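Local coordinates for A rubisco-like protein (Burkholderia fungorum, PDB 3NWR) that is a RuBisCO-like protein, probably a lyase or related enzyme of the RuBisCO large-chain family, whose exact substrate is not known, at residues A[22-27]-A[78-83]; A[36-41]-A[116-121]; A[185-190]-A[220-225]; A[286-291]-A[302-307]; A[366-371]-A[400-405]. All coordinates share one frame; numbering follows the deposited sequence.

Interaction 1 (A[22-27]-A[78-83]). With SO4 (sulfate ion), chain D.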
# COMPACT_ATOMS: atom_id res chain seq x y z
N GLU A 22 8.20 -17.66 -9.02
CA GLU A 22 7.67 -19.00 -9.28
C GLU A 22 6.99 -18.96 -10.64
O GLU A 22 6.21 -18.04 -10.92
CB GLU A 22 6.68 -19.40 -8.20
CG GLU A 22 6.10 -20.80 -8.35
CD GLU A 22 4.97 -21.04 -7.36
OE1 GLU A 22 5.24 -21.03 -6.14
OE2 GLU A 22 3.82 -21.21 -7.82
N THR A 23 7.28 -19.94 -11.48
CA THR A 23 6.76 -19.95 -12.84
C THR A 23 6.90 -21.35 -13.43
O THR A 23 7.86 -22.05 -13.12
CB THR A 23 7.53 -18.95 -13.74
OG1 THR A 23 7.03 -19.01 -15.08
CG2 THR A 23 9.04 -19.24 -13.73
N PRO A 24 5.93 -21.77 -14.26
CA PRO A 24 6.10 -23.06 -14.93
C PRO A 24 6.99 -22.89 -16.16
O PRO A 24 7.38 -23.88 -16.78
CB PRO A 24 4.68 -23.41 -15.36
CG PRO A 24 4.04 -22.09 -15.62
CD PRO A 24 4.65 -21.13 -14.61
N LEU A 25 7.30 -21.64 -16.50
CA LEU A 25 8.16 -21.33 -17.64
C LEU A 25 9.62 -21.32 -17.20
O LEU A 25 9.95 -21.67 -16.07
CB LEU A 25 7.75 -19.99 -18.26
CG LEU A 25 6.25 -19.80 -18.52
CD1 LEU A 25 5.96 -18.43 -19.12
CD2 LEU A 25 5.69 -20.91 -19.41
N ASP A 26 10.51 -20.91 -18.11
CA ASP A 26 11.93 -20.83 -17.80
C ASP A 26 12.22 -19.65 -16.87
O ASP A 26 11.97 -18.50 -17.24
CB ASP A 26 12.73 -20.66 -19.09
CG ASP A 26 14.22 -20.56 -18.83
OD1 ASP A 26 14.81 -21.58 -18.43
OD2 ASP A 26 14.79 -19.46 -19.02
N PRO A 27 12.74 -19.92 -15.66
CA PRO A 27 13.00 -18.83 -14.71
C PRO A 27 13.88 -17.72 -15.27
O PRO A 27 13.60 -16.54 -15.02
CB PRO A 27 13.68 -19.53 -13.54
CG PRO A 27 13.09 -20.93 -13.57
CD PRO A 27 12.93 -21.25 -15.04
N ALA A 78 -4.71 -16.55 -14.83
CA ALA A 78 -5.62 -16.78 -15.95
C ALA A 78 -4.91 -16.95 -17.29
O ALA A 78 -5.35 -17.71 -18.15
CB ALA A 78 -6.66 -15.67 -16.04
N TRP A 79 -3.80 -16.23 -17.48
CA TRP A 79 -3.05 -16.32 -18.72
C TRP A 79 -2.43 -17.71 -18.86
O TRP A 79 -2.51 -18.33 -19.92
CB TRP A 79 -1.97 -15.23 -18.79
CG TRP A 79 -1.28 -15.14 -20.12
CD1 TRP A 79 -1.73 -14.51 -21.24
CD2 TRP A 79 -0.01 -15.71 -20.46
NE1 TRP A 79 -0.81 -14.65 -22.26
CE2 TRP A 79 0.25 -15.38 -21.81
CE3 TRP A 79 0.94 -16.47 -19.75
CZ2 TRP A 79 1.42 -15.78 -22.46
CZ3 TRP A 79 2.10 -16.86 -20.41
CH2 TRP A 79 2.32 -16.52 -21.75
N LEU A 80 -1.84 -18.21 -17.78
CA LEU A 80 -1.21 -19.52 -17.83
C LEU A 80 -2.24 -20.63 -18.02
O LEU A 80 -1.98 -21.60 -18.74
CB LEU A 80 -0.36 -19.77 -16.58
CG LEU A 80 0.96 -19.00 -16.54
CD1 LEU A 80 1.63 -19.15 -15.18
CD2 LEU A 80 1.89 -19.48 -17.65
N GLU A 81 -3.40 -20.51 -17.39
CA GLU A 81 -4.38 -21.58 -17.54
C GLU A 81 -5.12 -21.51 -18.88
O GLU A 81 -5.53 -22.54 -19.40
CB GLU A 81 -5.34 -21.67 -16.36
CG GLU A 81 -5.99 -20.38 -15.94
CD GLU A 81 -6.61 -20.50 -14.56
OE1 GLU A 81 -6.58 -21.62 -13.99
OE2 GLU A 81 -7.10 -19.49 -14.03
N ARG A 82 -5.26 -20.31 -19.43
CA ARG A 82 -5.81 -20.16 -20.78
C ARG A 82 -5.00 -21.00 -21.76
O ARG A 82 -5.47 -21.34 -22.85
CB ARG A 82 -5.79 -18.70 -21.23
CG ARG A 82 -7.11 -17.97 -21.06
CD ARG A 82 -7.20 -16.73 -21.95
NE ARG A 82 -6.32 -15.65 -21.52
CZ ARG A 82 -6.61 -14.81 -20.53
NH1 ARG A 82 -7.75 -14.92 -19.86
NH2 ARG A 82 -5.75 -13.85 -20.20
N GLN A 83 -3.78 -21.35 -21.37
CA GLN A 83 -2.88 -22.07 -22.25
C GLN A 83 -2.49 -23.45 -21.74
O GLN A 83 -1.63 -24.11 -22.32
CB GLN A 83 -1.63 -21.24 -22.50
CG GLN A 83 -1.92 -19.99 -23.28
CD GLN A 83 -0.77 -19.02 -23.23
OE1 GLN A 83 0.00 -19.02 -22.27
NE2 GLN A 83 -0.64 -18.20 -24.26
S SO4 D . 9.65 -20.83 -21.77
O1 SO4 D . 8.51 -20.29 -22.50
O2 SO4 D . 9.25 -22.05 -21.07
O3 SO4 D . 10.14 -19.85 -20.81
O4 SO4 D . 10.72 -21.14 -22.72
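Thr23 OG1 serves two partners just ahead of the point where Pro24 and Leu25 meet Leu80 and Trp79. It accepts from Leu25 N at 3.0 Å, with an N-H...O angle of 153°, a side-chain oxygen accepting from the N-H two residues later, which defines an ST turn. Its other partner is the carbonyl of Glu123. The turn ends strand 14-23 and directs two apolar side chains toward helix 78-82.

Pro24 and Leu80 reach toward each other, and their closest atoms, Pro24 CD and Leu80 CD1, are 3.7 Å apart. The other methyl, Leu80 CD2, lies 3.9 Å from Pro24 CG, so both methyls of the leucine meet the CG-CD edge of the pyrrolidine. Leu25 makes the looser part. Its CD2 is 4.4 Å from Leu80 CD2, while its CD1 comes to the edge of the Trp79 indole, near the ring plane and 4.4 Å from CZ3.

Beyond Leu25 the chain turns into helix 27-37, with Asp26 at the N-cap, its OD2 bonded to Arg29 N. A sulfate, probably from the crystallisation liquor, takes a bond from Asp26 N to its O3 at 2.9 Å, with an angle of 161°, and is also held by Arg29. The arrangement joins the exit of the first strand to helix 78-82 in the ferredoxin-like N-terminal domain of the RuBisCO large-chain family.

Interaction 2 (A[36-41]-A[116-121])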
# COMPACT_ATOMS: atom_id res chain seq x y z
N GLY A 36 12.99 -6.24 -18.11
CA GLY A 36 12.59 -5.41 -19.24
C GLY A 36 11.35 -4.60 -18.94
O GLY A 36 11.29 -3.40 -19.22
N GLU A 37 10.35 -5.26 -18.37
CA GLU A 37 9.08 -4.60 -18.10
C GLU A 37 9.22 -3.45 -17.11
O GLU A 37 8.51 -2.45 -17.22
CB GLU A 37 8.04 -5.61 -17.60
CG GLU A 37 7.55 -6.52 -18.70
CD GLU A 37 6.87 -5.74 -19.81
OE1 GLU A 37 5.81 -5.14 -19.53
OE2 GLU A 37 7.41 -5.71 -20.94
N GLN A 38 10.14 -3.59 -16.16
CA GLN A 38 10.33 -2.58 -15.13
C GLN A 38 11.36 -1.53 -15.53
O GLN A 38 11.73 -0.66 -14.73
CB GLN A 38 10.74 -3.23 -13.80
CG GLN A 38 9.69 -4.18 -13.24
CD GLN A 38 8.29 -3.58 -13.20
OE1 GLN A 38 7.42 -3.96 -13.99
NE2 GLN A 38 8.07 -2.65 -12.28
N SER A 39 11.82 -1.60 -16.77
CA SER A 39 12.72 -0.59 -17.31
C SER A 39 12.38 -0.29 -18.76
O SER A 39 11.24 0.06 -19.06
CB SER A 39 14.19 -0.99 -17.11
OG SER A 39 14.53 -2.16 -17.83
N SER A 40 13.34 -0.44 -19.67
CA SER A 40 13.14 -0.01 -21.06
C SER A 40 12.87 -1.14 -22.07
O SER A 40 13.05 -0.96 -23.28
CB SER A 40 14.34 0.78 -21.54
OG SER A 40 15.52 0.01 -21.41
N GLY A 41 12.43 -2.30 -21.57
CA GLY A 41 12.08 -3.41 -22.44
C GLY A 41 13.26 -3.92 -23.25
O GLY A 41 13.27 -3.79 -24.48
N GLY A 116 5.77 -2.61 -8.07
CA GLY A 116 4.82 -2.32 -9.13
C GLY A 116 4.09 -3.47 -9.81
O GLY A 116 3.56 -4.36 -9.14
N ASN A 117 4.07 -3.42 -11.14
CA ASN A 117 3.32 -4.38 -11.96
C ASN A 117 3.94 -5.78 -11.98
O ASN A 117 3.35 -6.69 -12.55
CB ASN A 117 3.19 -3.87 -13.41
CG ASN A 117 1.95 -3.00 -13.65
OD1 ASN A 117 1.16 -2.72 -12.74
ND2 ASN A 117 1.77 -2.57 -14.90
N LEU A 118 5.12 -5.96 -11.39
CA LEU A 118 5.76 -7.28 -11.39
C LEU A 118 4.84 -8.36 -10.83
O LEU A 118 4.88 -9.51 -11.26
CB LEU A 118 7.05 -7.28 -10.57
CG LEU A 118 8.25 -6.57 -11.16
CD1 LEU A 118 9.40 -6.60 -10.15
CD2 LEU A 118 8.64 -7.26 -12.46
N TYR A 119 4.02 -7.98 -9.85
CA TYR A 119 3.15 -8.94 -9.20
C TYR A 119 2.09 -9.49 -10.13
O TYR A 119 1.53 -10.55 -9.87
CB TYR A 119 2.50 -8.33 -7.96
CG TYR A 119 3.53 -7.89 -6.95
CD1 TYR A 119 4.28 -8.83 -6.25
CD2 TYR A 119 3.79 -6.55 -6.74
CE1 TYR A 119 5.25 -8.44 -5.35
CE2 TYR A 119 4.74 -6.15 -5.83
CZ TYR A 119 5.47 -7.10 -5.14
OH TYR A 119 6.41 -6.70 -4.24
N ASP A 120 1.81 -8.76 -11.21
CA ASP A 120 0.71 -9.13 -12.11
C ASP A 120 1.12 -9.92 -13.34
O ASP A 120 0.27 -10.27 -14.16
CB ASP A 120 -0.01 -7.86 -12.60
CG ASP A 120 -0.65 -7.08 -11.47
OD1 ASP A 120 -1.50 -7.65 -10.76
OD2 ASP A 120 -0.33 -5.88 -11.34
N LEU A 121 2.42 -10.16 -13.50
CA LEU A 121 2.92 -10.77 -14.74
C LEU A 121 2.22 -12.09 -15.05
O LEU A 121 2.07 -12.94 -14.18
CB LEU A 121 4.43 -10.99 -14.67
CG LEU A 121 5.31 -9.74 -14.59
CD1 LEU A 121 6.75 -10.14 -14.43
CD2 LEU A 121 5.15 -8.87 -15.82
O HOH W 1 5.36 -1.26 -12.29
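Gln38 and Leu118 mark the closest approach of the two backbones, their CA atoms 7.5 Å apart. Residue 38 is the first to leave helical angles at the end of helix 27-37, and Gly36 O closes that end by accepting from Ser39 N and, at 2.8 Å, from Gly41 N, which arrive on opposite faces of the carbonyl plane. The partner segment is a short 3-10 run, 117-120, entered through Gly116, whose phi is positive; within it Asp120 N bonds to Asn117 O at 2.9 Å.

Gln38 crosses Leu118 on a slant. Its chain bends at chi2 (-49°), which sets CG and CD against the isobutyl group: Gln38 CG is 3.3 Å from Leu118 CD2, a tight contact, and Gln38 CD is 3.6 Å from Leu118 CG. In the ferredoxin-like N-terminal domain this joins the end of helix 27-37 to the connection between helix 107-114 and strand 126-133.

The amide end of Gln38 is fixed by Thr113 O, to which NE2 is bonded, and by a water. That water accepts from Gln38 NE2 at 3.0 Å and from Asn117 N at 2.8 Å, so it bridges the segments where no direct polar bond does. Elsewhere in the contact, Glu37 CG and Leu121 CD2 touch only loosely, at 4.4 Å. The 3-10 run itself faces the second subunit, whose Arg293 bonds to Tyr119 O and whose Gln327 bonds to Asp120 OD1.

Interaction 3 (A[185-190]-A[220-225])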
# COMPACT_ATOMS: atom_id res chain seq x y z
N GLU A 185 -2.72 7.96 34.45
CA GLU A 185 -2.50 6.72 35.19
C GLU A 185 -1.36 5.91 34.60
O GLU A 185 -0.56 5.34 35.34
CB GLU A 185 -3.78 5.87 35.22
CG GLU A 185 -4.96 6.53 35.92
CD GLU A 185 -6.27 5.82 35.64
OE1 GLU A 185 -6.26 4.79 34.92
OE2 GLU A 185 -7.32 6.28 36.14
N LEU A 186 -1.28 5.86 33.28
CA LEU A 186 -0.21 5.11 32.62
C LEU A 186 1.16 5.73 32.91
O LEU A 186 2.14 5.02 33.15
CB LEU A 186 -0.46 5.02 31.10
CG LEU A 186 -1.76 4.33 30.68
CD1 LEU A 186 -1.99 4.40 29.16
CD2 LEU A 186 -1.78 2.87 31.16
N CYS A 187 1.23 7.06 32.90
CA CYS A 187 2.45 7.76 33.28
C CYS A 187 2.86 7.37 34.71
O CYS A 187 4.02 7.03 34.96
CB CYS A 187 2.27 9.27 33.20
SG CYS A 187 2.17 9.95 31.52
N GLU A 188 1.91 7.46 35.63
CA GLU A 188 2.18 7.16 37.04
C GLU A 188 2.63 5.72 37.23
O GLU A 188 3.40 5.42 38.16
CB GLU A 188 0.94 7.45 37.89
CG GLU A 188 0.52 8.92 37.88
CD GLU A 188 1.38 9.80 38.77
OE1 GLU A 188 2.25 9.27 39.49
OE2 GLU A 188 1.17 11.03 38.74
N ALA A 189 2.15 4.82 36.37
CA ALA A 189 2.58 3.42 36.42
C ALA A 189 4.05 3.28 36.04
O ALA A 189 4.69 2.28 36.40
CB ALA A 189 1.70 2.54 35.52
N GLY A 190 4.59 4.26 35.33
CA GLY A 190 6.02 4.31 35.07
C GLY A 190 6.50 4.01 33.66
O GLY A 190 7.70 3.82 33.45
N ARG A 220 2.53 16.97 30.61
CA ARG A 220 3.38 18.08 31.07
C ARG A 220 3.39 18.15 32.59
O ARG A 220 4.45 18.27 33.21
CB ARG A 220 2.90 19.41 30.47
CG ARG A 220 3.09 19.55 28.95
CD ARG A 220 2.78 20.96 28.42
NE ARG A 220 1.46 21.44 28.80
CZ ARG A 220 0.38 21.44 28.02
NH1 ARG A 220 0.44 20.98 26.77
NH2 ARG A 220 -0.78 21.90 28.48
N ARG A 221 2.22 18.04 33.20
CA ARG A 221 2.13 18.09 34.65
C ARG A 221 2.84 16.88 35.28
O ARG A 221 3.47 17.00 36.33
CB ARG A 221 0.68 18.14 35.12
CG ARG A 221 0.61 18.29 36.63
CD ARG A 221 -0.80 18.17 37.18
NE ARG A 221 -0.77 17.74 38.58
CZ ARG A 221 -1.85 17.54 39.32
NH1 ARG A 221 -3.05 17.74 38.80
NH2 ARG A 221 -1.73 17.14 40.58
N TYR A 222 2.74 15.73 34.63
CA TYR A 222 3.43 14.56 35.15
C TYR A 222 4.95 14.76 35.13
O TYR A 222 5.64 14.39 36.07
CB TYR A 222 3.04 13.27 34.41
CG TYR A 222 3.87 12.09 34.85
CD1 TYR A 222 3.63 11.46 36.07
CD2 TYR A 222 4.92 11.61 34.07
CE1 TYR A 222 4.40 10.38 36.48
CE2 TYR A 222 5.68 10.55 34.47
CZ TYR A 222 5.42 9.93 35.67
OH TYR A 222 6.19 8.86 36.08
N ARG A 223 5.47 15.33 34.04
CA ARG A 223 6.90 15.61 33.96
C ARG A 223 7.33 16.56 35.07
O ARG A 223 8.35 16.34 35.73
CB ARG A 223 7.27 16.23 32.60
CG ARG A 223 8.77 16.30 32.33
CD ARG A 223 9.18 17.62 31.66
NE ARG A 223 8.09 18.21 30.90
CZ ARG A 223 7.53 19.40 31.16
NH1 ARG A 223 7.96 20.14 32.17
NH2 ARG A 223 6.55 19.83 30.40
N GLU A 224 6.54 17.61 35.28
CA GLU A 224 6.85 18.61 36.31
C GLU A 224 7.05 17.96 37.67
O GLU A 224 8.01 18.25 38.37
CB GLU A 224 5.71 19.62 36.44
CG GLU A 224 5.57 20.58 35.28
CD GLU A 224 4.31 21.42 35.40
OE1 GLU A 224 3.77 21.52 36.52
OE2 GLU A 224 3.86 21.98 34.38
N ARG A 225 6.10 17.10 38.03
CA ARG A 225 6.07 16.49 39.35
C ARG A 225 7.07 15.35 39.52
O ARG A 225 7.63 15.16 40.60
CB ARG A 225 4.66 15.99 39.68
CG ARG A 225 3.62 17.10 39.71
CD ARG A 225 2.23 16.54 39.99
NE ARG A 225 2.18 15.80 41.25
CZ ARG A 225 2.03 16.36 42.44
NH1 ARG A 225 1.93 17.68 42.55
NH2 ARG A 225 2.00 15.61 43.53
O HOH W 2 5.83 7.62 38.33
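Cys187 meets the Tyr222 ring with its methylene more squarely than with its sulfur. Cys187 CB lies 3.6 Å from the centroid of the Tyr222 ring and 11° off the normal, a CH-pi contact over the middle of one face. The sulfur stands farther out and oblique, SG being 4.6 Å from the same centroid. With SG beside the backbone N (chi1 -72°), it leans toward the CD2 side of the ring.

Glu188 approaches the Tyr222 ring at its edge, OE2 lying 3.7 Å from CD1, with the carboxylate plane turned 82° from the ring plane. The charge of this carboxylate is paired with Arg184 in a salt bridge. At the far end of the ring, Tyr222 OH is 3.1 Å from Cys187 O and is bonded to Arg228 and to a water at 2.6 Å. The same water donates to Glu188 O, so the phenol oxygen is tied to the last turn of helix 176-189. That turn closes in a Schellman motif at Gly190, where phi is positive. Tyr222 thus acts as the wedge between helices 176-189 and 208-226, consecutive helices on the outer layer of the TIM barrel of the catalytic domain.

Interaction 4 (A[286-291]-A[302-307])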
# COMPACT_ATOMS: atom_id res chain seq x y z
N ASN A 286 0.43 -1.12 10.09
CA ASN A 286 -0.80 -1.87 9.86
C ASN A 286 -1.13 -1.95 8.37
O ASN A 286 -1.06 -0.96 7.65
CB ASN A 286 -1.99 -1.33 10.68
CG ASN A 286 -2.48 0.03 10.21
OD1 ASN A 286 -3.37 0.12 9.38
ND2 ASN A 286 -1.89 1.10 10.76
N GLY A 287 -1.45 -3.17 7.91
CA GLY A 287 -1.70 -3.43 6.51
C GLY A 287 -0.54 -4.20 5.89
O GLY A 287 -0.69 -4.80 4.82
N TYR A 288 0.61 -4.20 6.56
CA TYR A 288 1.78 -4.90 6.04
C TYR A 288 1.54 -6.42 5.92
O TYR A 288 2.14 -7.09 5.07
CB TYR A 288 3.05 -4.58 6.85
CG TYR A 288 4.24 -5.40 6.40
CD1 TYR A 288 4.76 -5.25 5.12
CD2 TYR A 288 4.81 -6.35 7.23
CE1 TYR A 288 5.83 -6.01 4.68
CE2 TYR A 288 5.90 -7.12 6.80
CZ TYR A 288 6.40 -6.94 5.53
OH TYR A 288 7.46 -7.72 5.09
N GLY A 289 0.63 -6.97 6.74
CA GLY A 289 0.28 -8.38 6.62
C GLY A 289 -0.30 -8.72 5.25
O GLY A 289 -0.05 -9.79 4.69
N MET A 290 -1.11 -7.82 4.71
CA MET A 290 -1.62 -8.00 3.35
C MET A 290 -0.48 -8.08 2.34
O MET A 290 -0.59 -8.79 1.34
CB MET A 290 -2.57 -6.85 2.98
CG MET A 290 -2.80 -6.71 1.49
SD MET A 290 -4.04 -5.46 1.09
CE MET A 290 -3.18 -4.00 1.64
N MET A 291 0.62 -7.38 2.62
CA MET A 291 1.74 -7.30 1.70
C MET A 291 2.76 -8.41 1.89
O MET A 291 3.77 -8.45 1.17
CB MET A 291 2.45 -5.94 1.86
CG MET A 291 1.51 -4.78 1.71
SD MET A 291 2.29 -3.21 2.12
CE MET A 291 3.74 -3.23 1.08
N GLN A 302 12.91 -6.75 4.84
CA GLN A 302 14.15 -6.05 4.51
C GLN A 302 13.90 -4.98 3.44
O GLN A 302 14.35 -3.83 3.56
CB GLN A 302 15.21 -7.04 4.02
CG GLN A 302 16.64 -6.54 4.08
CD GLN A 302 16.94 -5.46 3.06
OE1 GLN A 302 16.32 -5.39 1.98
NE2 GLN A 302 17.89 -4.59 3.40
N ALA A 303 13.18 -5.38 2.39
CA ALA A 303 12.87 -4.47 1.30
C ALA A 303 11.89 -3.38 1.75
O ALA A 303 12.09 -2.19 1.48
CB ALA A 303 12.30 -5.23 0.10
N TYR A 304 10.81 -3.81 2.41
CA TYR A 304 9.78 -2.91 2.91
C TYR A 304 10.38 -1.80 3.78
O TYR A 304 10.11 -0.60 3.58
CB TYR A 304 8.78 -3.73 3.72
CG TYR A 304 7.61 -2.97 4.31
CD1 TYR A 304 6.56 -2.51 3.51
CD2 TYR A 304 7.54 -2.75 5.69
CE1 TYR A 304 5.48 -1.83 4.08
CE2 TYR A 304 6.46 -2.08 6.26
CZ TYR A 304 5.44 -1.63 5.45
OH TYR A 304 4.38 -0.98 6.03
N GLN A 305 11.20 -2.20 4.76
CA GLN A 305 11.79 -1.24 5.69
C GLN A 305 12.84 -0.36 5.02
O GLN A 305 13.06 0.77 5.43
CB GLN A 305 12.36 -1.95 6.93
CG GLN A 305 13.55 -2.88 6.66
CD GLN A 305 14.89 -2.24 6.99
OE1 GLN A 305 15.04 -1.60 8.02
NE2 GLN A 305 15.88 -2.46 6.12
N THR A 306 13.48 -0.88 3.97
CA THR A 306 14.38 -0.03 3.18
C THR A 306 13.61 1.14 2.57
O THR A 306 13.97 2.31 2.76
CB THR A 306 15.08 -0.82 2.07
OG1 THR A 306 15.93 -1.82 2.65
CG2 THR A 306 15.93 0.12 1.21
N LEU A 307 12.53 0.83 1.85
CA LEU A 307 11.73 1.87 1.23
C LEU A 307 11.19 2.84 2.27
O LEU A 307 11.29 4.06 2.10
CB LEU A 307 10.58 1.26 0.44
CG LEU A 307 10.99 0.38 -0.73
CD1 LEU A 307 9.76 -0.32 -1.26
CD2 LEU A 307 11.64 1.24 -1.81
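Tyr288 and Tyr304 stack face to face, and this pair is the tight part of the contact. The ring centroids are 4.2 Å apart and the planes are 30° from parallel, so one side of the stack closes more than the other: Tyr288 CE1 comes to 3.5 Å from Tyr304 CG, and Tyr288 CD1 sits over the centre of the Tyr304 ring. Each hydroxyl is bonded elsewhere, Tyr288 OH to Met299 O and Tyr304 OH to Asn263 OD1, which fixes the rings at their outer ends.

The looser side is given by Met291, whose chain crosses Tyr304 at about a right angle. A bend at chi3 (54°) brings its CE to 3.7 Å from Tyr304 CE1, while the sulfur lies obliquely in a longer Met-aromatic contact. Even here the three side chains are buried, and Met291 goes on to pack against Met290 of the second subunit. The stack joins the loop that follows strand 280-284 to helix 301-309, within one beta-alpha unit of the RuBisCO-type TIM barrel.

Interaction 5 (A[366-371]-A[400-405])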
# COMPACT_ATOMS: atom_id res chain seq x y z
N ALA A 366 14.29 -13.34 25.19
CA ALA A 366 14.35 -13.62 23.76
C ALA A 366 14.53 -12.33 22.97
O ALA A 366 15.25 -12.28 21.97
CB ALA A 366 13.09 -14.34 23.32
N THR A 367 13.90 -11.27 23.45
CA THR A 367 13.99 -9.97 22.78
C THR A 367 15.41 -9.42 22.87
O THR A 367 15.97 -8.97 21.87
CB THR A 367 12.97 -8.99 23.37
OG1 THR A 367 11.65 -9.49 23.13
CG2 THR A 367 13.09 -7.60 22.71
N PHE A 368 15.99 -9.47 24.06
CA PHE A 368 17.36 -9.01 24.28
C PHE A 368 18.32 -9.79 23.40
O PHE A 368 19.22 -9.22 22.77
CB PHE A 368 17.72 -9.18 25.76
CG PHE A 368 19.05 -8.58 26.15
CD1 PHE A 368 19.38 -7.28 25.80
CD2 PHE A 368 19.96 -9.31 26.91
CE1 PHE A 368 20.60 -6.72 26.18
CE2 PHE A 368 21.17 -8.76 27.30
CZ PHE A 368 21.49 -7.47 26.93
N ASP A 369 18.13 -11.10 23.35
CA ASP A 369 19.01 -11.96 22.56
C ASP A 369 18.84 -11.73 21.05
O ASP A 369 19.79 -11.88 20.29
CB ASP A 369 18.80 -13.42 22.95
CG ASP A 369 19.32 -13.73 24.35
OD1 ASP A 369 20.12 -12.92 24.89
OD2 ASP A 369 18.93 -14.77 24.92
N ALA A 370 17.64 -11.35 20.62
CA ALA A 370 17.42 -11.00 19.22
C ALA A 370 18.15 -9.71 18.81
O ALA A 370 18.82 -9.67 17.78
CB ALA A 370 15.92 -10.86 18.92
N VAL A 371 18.03 -8.67 19.63
CA VAL A 371 18.58 -7.36 19.30
C VAL A 371 20.08 -7.26 19.57
O VAL A 371 20.81 -6.58 18.84
CB VAL A 371 17.83 -6.24 20.05
CG1 VAL A 371 18.48 -4.87 19.82
CG2 VAL A 371 16.35 -6.21 19.63
N GLN A 400 12.25 -5.05 35.90
CA GLN A 400 13.05 -6.06 36.61
C GLN A 400 13.56 -7.14 35.66
O GLN A 400 14.71 -7.58 35.76
CB GLN A 400 12.25 -6.67 37.75
CG GLN A 400 12.13 -5.76 38.95
CD GLN A 400 11.11 -6.25 39.97
OE1 GLN A 400 10.33 -7.16 39.69
NE2 GLN A 400 11.10 -5.62 41.15
N ALA A 401 12.71 -7.56 34.71
CA ALA A 401 13.15 -8.51 33.69
C ALA A 401 14.31 -7.94 32.88
O ALA A 401 15.29 -8.63 32.61
CB ALA A 401 11.99 -8.89 32.78
N TRP A 402 14.19 -6.68 32.47
CA TRP A 402 15.28 -6.05 31.73
C TRP A 402 16.57 -5.94 32.55
O TRP A 402 17.65 -6.22 32.04
CB TRP A 402 14.85 -4.69 31.15
CG TRP A 402 14.02 -4.90 29.92
CD1 TRP A 402 12.68 -4.71 29.78
CD2 TRP A 402 14.49 -5.39 28.66
NE1 TRP A 402 12.28 -5.04 28.50
CE2 TRP A 402 13.38 -5.46 27.79
CE3 TRP A 402 15.75 -5.77 28.18
CZ2 TRP A 402 13.48 -5.91 26.48
CZ3 TRP A 402 15.85 -6.22 26.87
CH2 TRP A 402 14.72 -6.27 26.03
N ALA A 403 16.45 -5.55 33.82
CA ALA A 403 17.61 -5.51 34.71
C ALA A 403 18.29 -6.88 34.79
O ALA A 403 19.52 -6.98 34.73
CB ALA A 403 17.20 -5.02 36.08
N ALA A 404 17.48 -7.93 34.90
CA ALA A 404 18.01 -9.29 34.97
C ALA A 404 18.80 -9.67 33.72
O ALA A 404 19.95 -10.12 33.80
CB ALA A 404 16.88 -10.28 35.19
N VAL A 405 18.21 -9.48 32.55
CA VAL A 405 18.89 -9.94 31.34
C VAL A 405 20.14 -9.13 31.05
O VAL A 405 21.13 -9.65 30.55
CB VAL A 405 17.95 -10.01 30.11
CG1 VAL A 405 16.69 -10.79 30.46
CG2 VAL A 405 17.59 -8.61 29.59
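Apolar contacts carry this helix pair, and Phe368 is at their centre. Its CB is 3.7 Å from Trp402 CZ3, and its ring reaches the valine, Phe368 CD2 lying 3.6 Å from Val405 CG2. The phenyl and the valine run past one another head to tail; Val405 CG2, flanked by its backbone N and C, is the methyl that meets the ring. Thr367 adds a methyl at the edge of the indole, with CG2 lying 3.9 Å from Trp402 CH2. Its hydroxyl is bonded to Thr363 O, and with OG1 beside the backbone N (chi1 -63°) the methyl is the branch that faces Trp402. Val364 also packs against Trp402 and Val405.

Segments 366-371 and 400-405 approach to 10.7 Å between axes and cross at -50°, large side chains filling the separation. They belong to helices 364-371 and 391-407, which precede and follow strand 377-379 on the outside of the TIM barrel.

Ring and carbonyl contacts complete the set. Phe368 CE2 is 3.4 Å from Val405 O, approached obliquely to the phenyl ring. Trp402 also stands edge-to-face with Phe378, which lies on that strand.

Overall arrangement
From the N terminus, interaction 1 closes the first loop, from the end of strand 14-23 to helix 78-82. Interaction 2 opens inside it at 36-41 and closes beyond it at 116-121, so the two cross; their centres are about 16 Å apart, and together they tie the ferredoxin-like N-terminal domain. The rest follow in series within the catalytic TIM barrel. Interaction 3 joins two early helices, interaction 4 closes a short loop-to-helix connection after strand 280-284, and interaction 5 pairs two late helices. Interactions 1, 2 and 4 touch the second subunit, whereas 3 and 5 do not; 1 and 3 lie on opposite sides of the chain's centre.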